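Local coordinates for regulating synaptic membrane exocytosis protein 2 (Rattus norvegicus, PDB 2CJS), which probably acts as a scaffold of the presynaptic active zone in regulated exocytosis, here through a zinc-finger domain that docks onto another protein, at residues T18-G23 / Q32-A37. Sequence-based numbering, arbitrary orientation.
With ZN (zinc ion), chain L; EDO (1,2-ethanediol), chain O; EDO (1,2-ethanediol), chain N.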
loop_
_atom_site.group_PDB
_atom_site.type_symbol
_atom_site.label_atom_id
_atom_site.label_comp_id
_atom_site.label_asym_id
_atom_site.label_seq_id
_atom_site.Cartn_x
_atom_site.Cartn_y
_atom_site.Cartn_z
ATOM N N THR C 18 4.551 2.743 -15.512
ATOM C CA THR C 18 4.563 2.675 -14.052
ATOM C C THR C 18 5.879 2.025 -13.626
ATOM O O THR C 18 6.229 0.967 -14.158
ATOM C CB THR C 18 3.437 1.790 -13.557
ATOM O OG1 THR C 18 2.199 2.375 -14.003
ATOM C CG2 THR C 18 3.486 1.627 -11.977
ATOM N N LYS C 19 6.529 2.618 -12.637
ATOM C CA LYS C 19 7.763 2.057 -12.124
ATOM C C LYS C 19 7.437 1.300 -10.843
ATOM O O LYS C 19 6.622 1.744 -9.999
ATOM C CB LYS C 19 8.746 3.159 -11.819
ATOM C CG LYS C 19 9.315 3.870 -13.075
ATOM C CD LYS C 19 10.354 4.899 -12.559
ATOM C CE LYS C 19 10.862 5.677 -13.806
ATOM N NZ LYS C 19 11.941 6.646 -13.435
ATOM N N PHE C 20 8.068 0.141 -10.680
ATOM C CA PHE C 20 7.809 -0.624 -9.446
ATOM C C PHE C 20 8.812 -0.349 -8.335
ATOM O O PHE C 20 10.038 -0.470 -8.564
ATOM C CB PHE C 20 7.930 -2.127 -9.735
ATOM C CG PHE C 20 6.946 -2.620 -10.777
ATOM C CD1 PHE C 20 5.596 -2.616 -10.508
ATOM C CD2 PHE C 20 7.400 -3.177 -11.980
ATOM C CE1 PHE C 20 4.630 -3.078 -11.479
ATOM C CE2 PHE C 20 6.461 -3.673 -12.913
ATOM C CZ PHE C 20 5.054 -3.609 -12.617
ATOM N N ALA C 21 8.301 -0.103 -7.122
ATOM C CA ALA C 21 9.182 -0.177 -5.922
ATOM C C ALA C 21 9.604 -1.636 -5.751
ATOM O O ALA C 21 8.985 -2.532 -6.289
ATOM C CB ALA C 21 8.454 0.333 -4.673
ATOM N N ASP C 22 10.709 -1.874 -5.050
ATOM C CA ASP C 22 11.191 -3.251 -4.915
ATOM C C ASP C 22 10.117 -4.216 -4.421
ATOM O O ASP C 22 9.450 -3.959 -3.434
ATOM C CB ASP C 22 12.346 -3.284 -3.902
ATOM C CG ASP C 22 13.645 -2.654 -4.442
ATOM O OD1 ASP C 22 13.681 -2.224 -5.613
ATOM O OD2 ASP C 22 14.626 -2.620 -3.663
ATOM N N GLY C 23 9.970 -5.334 -5.103
ATOM C CA GLY C 23 9.001 -6.377 -4.664
ATOM C C GLY C 23 7.553 -6.076 -5.034
ATOM O O GLY C 23 6.673 -6.951 -4.867
ATOM N N GLN C 32 3.266 -14.531 -17.459
ATOM C CA GLN C 32 4.323 -14.159 -16.456
ATOM C C GLN C 32 4.860 -12.752 -16.577
ATOM O O GLN C 32 5.839 -12.406 -15.895
ATOM C CB GLN C 32 5.468 -15.163 -16.499
ATOM C CG GLN C 32 5.006 -16.636 -16.202
ATOM C CD GLN C 32 4.312 -16.808 -14.830
ATOM O OE1 GLN C 32 4.661 -16.116 -13.877
ATOM N NE2 GLN C 32 3.299 -17.725 -14.748
ATOM N N THR C 33 4.246 -11.924 -17.414
ATOM C CA THR C 33 4.647 -10.507 -17.490
ATOM C C THR C 33 4.310 -9.789 -16.199
ATOM O O THR C 33 3.244 -9.983 -15.681
ATOM C CB THR C 33 3.988 -9.809 -18.694
ATOM O OG1 THR C 33 4.386 -10.503 -19.881
ATOM C CG2 THR C 33 4.423 -8.353 -18.789
ATOM N N LYS C 34 5.233 -8.965 -15.686
ATOM C CA LYS C 34 4.963 -8.207 -14.442
ATOM C C LYS C 34 4.181 -6.935 -14.785
ATOM O O LYS C 34 4.568 -6.205 -15.691
ATOM C CB LYS C 34 6.269 -7.869 -13.695
ATOM C CG LYS C 34 5.995 -7.356 -12.273
ATOM C CD LYS C 34 7.318 -7.035 -11.530
ATOM C CE LYS C 34 8.038 -8.320 -11.271
ATOM N NZ LYS C 34 9.389 -7.934 -10.723
ATOM N N PHE C 35 3.051 -6.723 -14.099
ATOM C CA PHE C 35 2.209 -5.637 -14.452
ATOM C C PHE C 35 1.803 -4.810 -13.245
ATOM O O PHE C 35 1.777 -5.300 -12.098
ATOM C CB PHE C 35 0.950 -6.137 -15.231
ATOM C CG PHE C 35 0.023 -7.017 -14.434
ATOM C CD1 PHE C 35 -0.973 -6.438 -13.586
ATOM C CD2 PHE C 35 0.111 -8.413 -14.537
ATOM C CE1 PHE C 35 -1.912 -7.224 -12.858
ATOM C CE2 PHE C 35 -0.783 -9.231 -13.780
ATOM C CZ PHE C 35 -1.806 -8.664 -12.960
ATOM N N CYS C 36 1.439 -3.559 -13.536
ATOM C CA CYS C 36 0.967 -2.592 -12.500
ATOM C C CYS C 36 -0.559 -2.623 -12.372
ATOM O O CYS C 36 -1.263 -3.314 -13.157
ATOM C CB CYS C 36 1.488 -1.157 -12.831
ATOM S SG CYS C 36 0.429 -0.314 -14.057
ATOM N N ALA C 37 -1.087 -1.919 -11.362
ATOM C CA ALA C 37 -2.544 -1.960 -11.024
ATOM C C ALA C 37 -3.454 -1.507 -12.145
ATOM O O ALA C 37 -4.652 -1.804 -12.127
ATOM C CB ALA C 37 -2.868 -1.167 -9.697
HETATM ZN ZN ZN L . 1.006 -0.828 -16.308
HETATM C C1 EDO O . 11.275 -5.272 -8.519
HETATM O O1 EDO O . 11.605 -5.957 -7.272
HETATM C C2 EDO O . 9.779 -5.137 -8.870
HETATM O O2 EDO O . 8.967 -6.153 -8.283
HETATM C C1 EDO N . 2.830 -20.804 -17.603
HETATM O O1 EDO N . 3.099 -19.402 -17.508
HETATM C C2 EDO N . 1.787 -21.101 -16.558
HETATM O O2 EDO N . 0.537 -20.498 -16.956
#
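In this RIM zinc finger, whose two Cys4 sites each hold a zinc ion, the contact packs the short strand 19-20 against strand 34-35 and the metal ligand that follows it. K19 and F20 also pair in a parallel beta ladder with a strand of another protein's chain. F20 is the centrepiece, a flat apolar ring suited to a buried place. Its CG lies anti to the carbonyl carbon (chi1 -60°), which sends the ring across to the 32-37 backbone, met edge-on: CZ comes within 3.5 Å of F35 C, with C36 N also near the ring plane. Over one face runs K34. Its CG is anti to the backbone N, so the aliphatic chain passes along the ring in the opposite sense and sets CD 4.1 Å from the F20 ring centroid, a CH-pi contact. A bend at chi3 (-68°) then carries NZ to a weak hydrogen bond with a 1,2-ethanediol, probably from the crystallisation liquor; lysine suits this exposed border, offering methylenes to the ring and an ammonium beyond it. On the metal side, F20 CE1 lies 3.9 Å from C36 CB. With chi1 at 83°, C36 turns its SG, the sulfur zinc favours, to the metal at 2.4 Å, joined by C12, C15 and C39. T18, compact and beta-branched, fits beside this ligand: CG2 touches C36 CB at 3.5 Å, while OG1, buried without a hydrogen-bond partner, rests 3.2 Å from C36 SG.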